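Local coordinates for Slr0280 protein (Synechocystis sp., PDB 5H3K) that is of unknown function but contains a phosphodiester glycosidase (NAGPA-family) region and may act on glycosidic phosphodiester bonds, at residues D428-Y433 with I464-Q469; Y402-Y407 with P417-S422. All blocks are in the same frame, centred on the assembly; numbering follows the deposited sequence.

Contact 1: D428-Y433 with I464-Q469; sequences DNEQVY and IDRGNQ
Two antiparallel strand ends meet here, packed closely on one face and more openly on the other and at the asparagines beyond the strands. Q431 and D465 form the hydrogen-bonded pair: the N-H of D465 donates to Q431 O (N to O 2.8 Å) and that of Q431 to D465 O (3.1 Å), each donor lying in the plane of the carbonyl it meets. On the sheet face of E430, V432, I464 and R466 the packing is tight. E430 and R466 run side by side as extended chains, and NE of R466 points almost straight (176°) at OE1 of E430, 2.7 Å away. The oxygen sits in the guanidinium plane, yet the donor lies 54° out of the carboxylate plane, so this salt bridge is straight for one partner and tilted for the other. Y423 OH bonds both E430 OE2 and R466 NH2, bracing the pair. I464 CG2 lies over the rim of one guanidinium face, while I464 CD1 reaches V432 CG2 at 3.7 Å. The other face is sparser: Q431 and D465 approach through their CB atoms (4.1 Å), and the Q431 chain bends away to Q443. D465, with CG anti to its backbone N, instead serves its own turn, OD1 taking the Q469 N-H on its syn lone pair. N429 and N468 lie at the solvent side and add little. The whole is an antiparallel pairing of non-consecutive strands, with 430-436 as a central strand between 439-446 and 460-466 of a larger mixed sheet.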
loop_
_atom_site.group_PDB
_atom_site.type_symbol
_atom_site.label_atom_id
_atom_site.label_comp_id
_atom_site.label_asym_id
_atom_site.label_seq_id
_atom_site.Cartn_x
_atom_site.Cartn_y
_atom_site.Cartn_z
ATOM N N ASP A 428 0.944 19.161 -27.560
ATOM C CA ASP A 428 0.791 20.391 -28.336
ATOM C C ASP A 428 -0.389 20.300 -29.296
ATOM O O ASP A 428 -0.791 19.204 -29.697
ATOM C CB ASP A 428 2.051 20.694 -29.151
ATOM C CG ASP A 428 3.252 20.983 -28.291
ATOM O OD1 ASP A 428 4.380 20.909 -28.831
ATOM O OD2 ASP A 428 3.073 21.286 -27.091
ATOM N N ASN A 429 -0.931 21.462 -29.658
ATOM C CA ASN A 429 -1.956 21.572 -30.688
ATOM C C ASN A 429 -3.227 20.781 -30.373
ATOM O O ASN A 429 -3.768 20.085 -31.231
ATOM C CB ASN A 429 -1.381 21.178 -32.055
ATOM C CG ASN A 429 -0.137 21.977 -32.413
ATOM O OD1 ASN A 429 -0.066 23.178 -32.159
ATOM N ND2 ASN A 429 0.858 21.306 -32.986
ATOM N N GLU A 430 -3.683 20.882 -29.131
ATOM C CA GLU A 430 -4.949 20.261 -28.740
ATOM C C GLU A 430 -6.097 21.218 -29.036
ATOM O O GLU A 430 -5.899 22.437 -29.068
ATOM C CB GLU A 430 -4.938 19.905 -27.245
ATOM C CG GLU A 430 -3.875 18.887 -26.885
ATOM C CD GLU A 430 -3.984 18.379 -25.459
ATOM O OE1 GLU A 430 -3.337 17.350 -25.168
ATOM O OE2 GLU A 430 -4.704 18.990 -24.636
ATOM N N GLN A 431 -7.288 20.666 -29.265
ATOM C CA GLN A 431 -8.508 21.468 -29.308
ATOM C C GLN A 431 -9.360 21.092 -28.103
ATOM O O GLN A 431 -9.515 19.902 -27.807
ATOM C CB GLN A 431 -9.295 21.185 -30.587
ATOM C CG GLN A 431 -8.806 21.948 -31.809
ATOM C CD GLN A 431 -9.044 23.447 -31.696
ATOM O OE1 GLN A 431 -10.173 23.901 -31.494
ATOM N NE2 GLN A 431 -7.978 24.221 -31.821
ATOM N N VAL A 432 -9.910 22.083 -27.407
ATOM C CA VAL A 432 -10.804 21.785 -26.289
ATOM C C VAL A 432 -12.222 22.270 -26.559
ATOM O O VAL A 432 -12.424 23.375 -27.081
ATOM C CB VAL A 432 -10.281 22.346 -24.936
ATOM C CG1 VAL A 432 -10.094 23.854 -24.998
ATOM C CG2 VAL A 432 -11.231 21.961 -23.772
ATOM N N TYR A 433 -13.199 21.433 -26.205
ATOM C CA TYR A 433 -14.605 21.814 -26.245
ATOM C C TYR A 433 -15.127 21.779 -24.825
ATOM O O TYR A 433 -15.042 20.740 -24.150
ATOM C CB TYR A 433 -15.400 20.849 -27.128
ATOM C CG TYR A 433 -14.873 20.776 -28.544
ATOM C CD1 TYR A 433 -15.471 21.499 -29.570
ATOM C CD2 TYR A 433 -13.762 19.997 -28.857
ATOM C CE1 TYR A 433 -14.979 21.436 -30.875
ATOM C CE2 TYR A 433 -13.260 19.931 -30.155
ATOM C CZ TYR A 433 -13.874 20.651 -31.156
ATOM O OH TYR A 433 -13.376 20.570 -32.437
ATOM N N ILE A 464 -11.285 16.778 -25.266
ATOM C CA ILE A 464 -9.964 17.134 -25.777
ATOM C C ILE A 464 -9.705 16.375 -27.076
ATOM O O ILE A 464 -9.784 15.140 -27.119
ATOM C CB ILE A 464 -8.844 16.800 -24.763
ATOM C CG1 ILE A 464 -8.981 17.656 -23.497
ATOM C CG2 ILE A 464 -7.472 17.004 -25.387
ATOM C CD1 ILE A 464 -8.903 19.143 -23.746
ATOM N N ASP A 465 -9.423 17.109 -28.146
ATOM C CA ASP A 465 -9.132 16.468 -29.424
ATOM C C ASP A 465 -7.631 16.533 -29.655
ATOM O O ASP A 465 -7.057 17.620 -29.743
ATOM C CB ASP A 465 -9.890 17.177 -30.552
ATOM C CG ASP A 465 -9.673 16.535 -31.912
ATOM O OD1 ASP A 465 -8.987 15.486 -31.994
ATOM O OD2 ASP A 465 -10.218 17.079 -32.905
ATOM N N ARG A 466 -7.001 15.366 -29.728
ATOM C CA ARG A 466 -5.579 15.280 -30.035
ATOM C C ARG A 466 -5.410 14.682 -31.429
ATOM O O ARG A 466 -5.814 13.540 -31.683
ATOM C CB ARG A 466 -4.849 14.444 -28.972
ATOM C CG ARG A 466 -5.056 14.969 -27.555
ATOM C CD ARG A 466 -4.255 14.178 -26.537
ATOM N NE ARG A 466 -4.270 14.817 -25.229
ATOM C CZ ARG A 466 -4.696 14.232 -24.114
ATOM N NH1 ARG A 466 -5.149 12.992 -24.153
ATOM N NH2 ARG A 466 -4.669 14.893 -22.960
ATOM N N GLY A 467 -4.858 15.477 -32.344
ATOM C CA GLY A 467 -4.655 15.030 -33.716
ATOM C C GLY A 467 -5.822 15.268 -34.667
ATOM O O GLY A 467 -5.977 14.540 -35.657
ATOM N N ASN A 468 -6.640 16.279 -34.372
ATOM C CA ASN A 468 -7.766 16.655 -35.233
ATOM C C ASN A 468 -8.691 15.504 -35.611
ATOM O O ASN A 468 -8.943 15.258 -36.793
ATOM C CB ASN A 468 -7.258 17.343 -36.506
ATOM C CG ASN A 468 -6.600 18.672 -36.217
ATOM O OD1 ASN A 468 -7.257 19.615 -35.778
ATOM N ND2 ASN A 468 -5.298 18.758 -36.462
ATOM N N GLN A 469 -9.200 14.803 -34.605
ATOM C CA GLN A 469 -10.044 13.645 -34.851
ATOM C C GLN A 469 -11.514 14.028 -34.962
ATOM O O GLN A 469 -12.354 13.200 -35.326
ATOM C CB GLN A 469 -9.848 12.611 -33.744
ATOM C CG GLN A 469 -8.401 12.201 -33.563
ATOM C CD GLN A 469 -7.844 11.515 -34.793
ATOM O OE1 GLN A 469 -8.271 10.418 -35.146
ATOM N NE2 GLN A 469 -6.894 12.163 -35.456
#

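Contact 2: Y402-Y407 with P417-S422; sequences YLNSGY and PAWGPS
The amide of N404 and the indole of W419 have nearly parallel planes, 22° apart, without the amide lying over the ring, as the two side chains slide past in opposite directions. W419 holds CG anti to its backbone N (chi1 -178°), which carries the six-membered ring to the backbone of 404-406: CZ3 comes 3.3 Å from N404 O, which lies at the ring edge near its plane. In return the N404 amide reaches back to the base of the tryptophan, OD1 resting 3.5 Å from W419 CB and ND2 3.7 Å from A418 CB. These are van der Waals contacts; the polar atoms of N404 are bonded outside the pair, OD1 to T416 N, ND2 to W360 O and the carbonyl O to S362 OG. An alanine in place of N404 would remove the amide that bonds T416 N and W360 O, and would probably loosen the hold of this turn on the following loop and the packing beside W419. Just after N404, S405 OG accepts from Y407 N in an ST turn, while Y415 meets the W419 ring edge-to-face. The arrangement joins the loops that leave the C-terminal ends of two parallel neighbouring strands, 397-403 and 411-415, with an asparagine amide bridging to the start of the second loop.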
loop_
_atom_site.group_PDB
_atom_site.type_symbol
_atom_site.label_atom_id
_atom_site.label_comp_id
_atom_site.label_asym_id
_atom_site.label_seq_id
_atom_site.Cartn_x
_atom_site.Cartn_y
_atom_site.Cartn_z
ATOM N N TYR A 402 -10.197 7.869 -24.331
ATOM C CA TYR A 402 -9.411 8.187 -23.145
ATOM C C TYR A 402 -10.260 9.011 -22.193
ATOM O O TYR A 402 -10.926 9.964 -22.606
ATOM C CB TYR A 402 -8.133 8.940 -23.537
ATOM C CG TYR A 402 -7.367 8.197 -24.602
ATOM C CD1 TYR A 402 -6.519 7.145 -24.267
ATOM C CD2 TYR A 402 -7.536 8.505 -25.947
ATOM C CE1 TYR A 402 -5.839 6.441 -25.243
ATOM C CE2 TYR A 402 -6.860 7.805 -26.935
ATOM C CZ TYR A 402 -6.017 6.776 -26.576
ATOM O OH TYR A 402 -5.348 6.080 -27.564
ATOM N N LEU A 403 -10.251 8.639 -20.920
ATOM C CA LEU A 403 -11.056 9.338 -19.929
ATOM C C LEU A 403 -10.186 9.602 -18.719
ATOM O O LEU A 403 -9.592 8.664 -18.180
ATOM C CB LEU A 403 -12.244 8.458 -19.525
ATOM C CG LEU A 403 -13.105 8.920 -18.340
ATOM C CD1 LEU A 403 -13.759 10.260 -18.671
ATOM C CD2 LEU A 403 -14.170 7.854 -18.000
ATOM N N ASN A 404 -10.103 10.861 -18.300
ATOM C CA ASN A 404 -9.366 11.218 -17.092
ATOM C C ASN A 404 -8.003 10.528 -17.001
ATOM O O ASN A 404 -7.678 9.919 -15.981
ATOM C CB ASN A 404 -10.208 10.896 -15.850
ATOM C CG ASN A 404 -11.419 11.810 -15.728
ATOM O OD1 ASN A 404 -11.412 12.906 -16.274
ATOM N ND2 ASN A 404 -12.456 11.365 -15.024
ATOM N N SER A 405 -7.210 10.621 -18.064
ATOM C CA SER A 405 -5.966 9.856 -18.131
ATOM C C SER A 405 -4.731 10.707 -18.420
ATOM O O SER A 405 -4.783 11.674 -19.191
ATOM C CB SER A 405 -6.088 8.745 -19.189
ATOM O OG SER A 405 -4.896 7.957 -19.270
ATOM N N GLY A 406 -3.615 10.329 -17.807
ATOM C CA GLY A 406 -2.326 10.911 -18.148
ATOM C C GLY A 406 -1.728 10.309 -19.403
ATOM O O GLY A 406 -0.648 10.729 -19.854
ATOM N N TYR A 407 -2.417 9.325 -19.987
ATOM C CA TYR A 407 -1.898 8.656 -21.174
ATOM C C TYR A 407 -2.244 9.405 -22.474
ATOM O O TYR A 407 -3.412 9.609 -22.810
ATOM C CB TYR A 407 -2.390 7.207 -21.222
ATOM C CG TYR A 407 -1.829 6.397 -22.374
ATOM C CD1 TYR A 407 -0.463 6.159 -22.485
ATOM C CD2 TYR A 407 -2.668 5.856 -23.327
ATOM C CE1 TYR A 407 0.054 5.411 -23.544
ATOM C CE2 TYR A 407 -2.163 5.093 -24.384
ATOM C CZ TYR A 407 -0.801 4.882 -24.485
ATOM O OH TYR A 407 -0.305 4.134 -25.537
ATOM N N PRO A 417 -15.037 16.343 -13.747
ATOM C CA PRO A 417 -14.578 16.874 -12.460
ATOM C C PRO A 417 -13.788 15.882 -11.601
ATOM O O PRO A 417 -13.055 16.331 -10.727
ATOM C CB PRO A 417 -15.885 17.252 -11.762
ATOM C CG PRO A 417 -16.774 17.670 -12.887
ATOM C CD PRO A 417 -16.440 16.717 -14.015
ATOM N N ALA A 418 -13.935 14.576 -11.831
ATOM C CA ALA A 418 -13.085 13.597 -11.135
ATOM C C ALA A 418 -11.581 13.831 -11.348
ATOM O O ALA A 418 -10.760 13.493 -10.487
ATOM C CB ALA A 418 -13.470 12.167 -11.519
ATOM N N TRP A 419 -11.209 14.399 -12.494
ATOM C CA TRP A 419 -9.816 14.726 -12.777
ATOM C C TRP A 419 -9.304 15.798 -11.826
ATOM O O TRP A 419 -8.161 15.755 -11.377
ATOM C CB TRP A 419 -9.686 15.212 -14.223
ATOM C CG TRP A 419 -8.292 15.550 -14.701
ATOM C CD1 TRP A 419 -7.782 16.797 -14.941
ATOM C CD2 TRP A 419 -7.253 14.622 -15.035
ATOM N NE1 TRP A 419 -6.487 16.700 -15.396
ATOM C CE2 TRP A 419 -6.145 15.380 -15.471
ATOM C CE3 TRP A 419 -7.157 13.226 -15.008
ATOM C CZ2 TRP A 419 -4.944 14.776 -15.874
ATOM C CZ3 TRP A 419 -5.961 12.635 -15.408
ATOM C CH2 TRP A 419 -4.876 13.406 -15.835
ATOM N N GLY A 420 -10.166 16.763 -11.526
ATOM C CA GLY A 420 -9.794 17.917 -10.732
ATOM C C GLY A 420 -10.551 19.144 -11.215
ATOM O O GLY A 420 -11.431 19.042 -12.077
ATOM N N PRO A 421 -10.234 20.307 -10.636
ATOM C CA PRO A 421 -10.842 21.585 -11.026
ATOM C C PRO A 421 -10.340 22.109 -12.369
ATOM O O PRO A 421 -11.037 22.913 -12.986
ATOM C CB PRO A 421 -10.401 22.534 -9.898
ATOM C CG PRO A 421 -10.174 21.634 -8.719
ATOM C CD PRO A 421 -9.554 20.397 -9.332
ATOM N N SER A 422 -9.172 21.666 -12.825
ATOM C CA SER A 422 -8.631 22.195 -14.079
ATOM C C SER A 422 -7.924 21.161 -14.949
ATOM O O SER A 422 -7.594 20.064 -14.494
ATOM C CB SER A 422 -7.692 23.379 -13.803
ATOM O OG SER A 422 -6.386 22.931 -13.488
#

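Both contacts are largely buried and reach the same mixed sheet, their centres about 15 Å apart, but they use it differently. Contact 1 lies within the sheet, where strand-to-strand backbone bonds and a buried charge pair do the work; contact 2 joins loops at strand ends, where an indole edge abuts a backbone carbonyl and the asparagine's bonds go to third parties. Strand 411-415 lies between strands 460-466 and 397-403, pairing antiparallel with the first and parallel with the second. Its Y415 serves both contacts, the hydroxyl bonding R466 NH2 and S405 O. Direct touch is slight, R466 NH1 packing 4.0 Å from Y407 O.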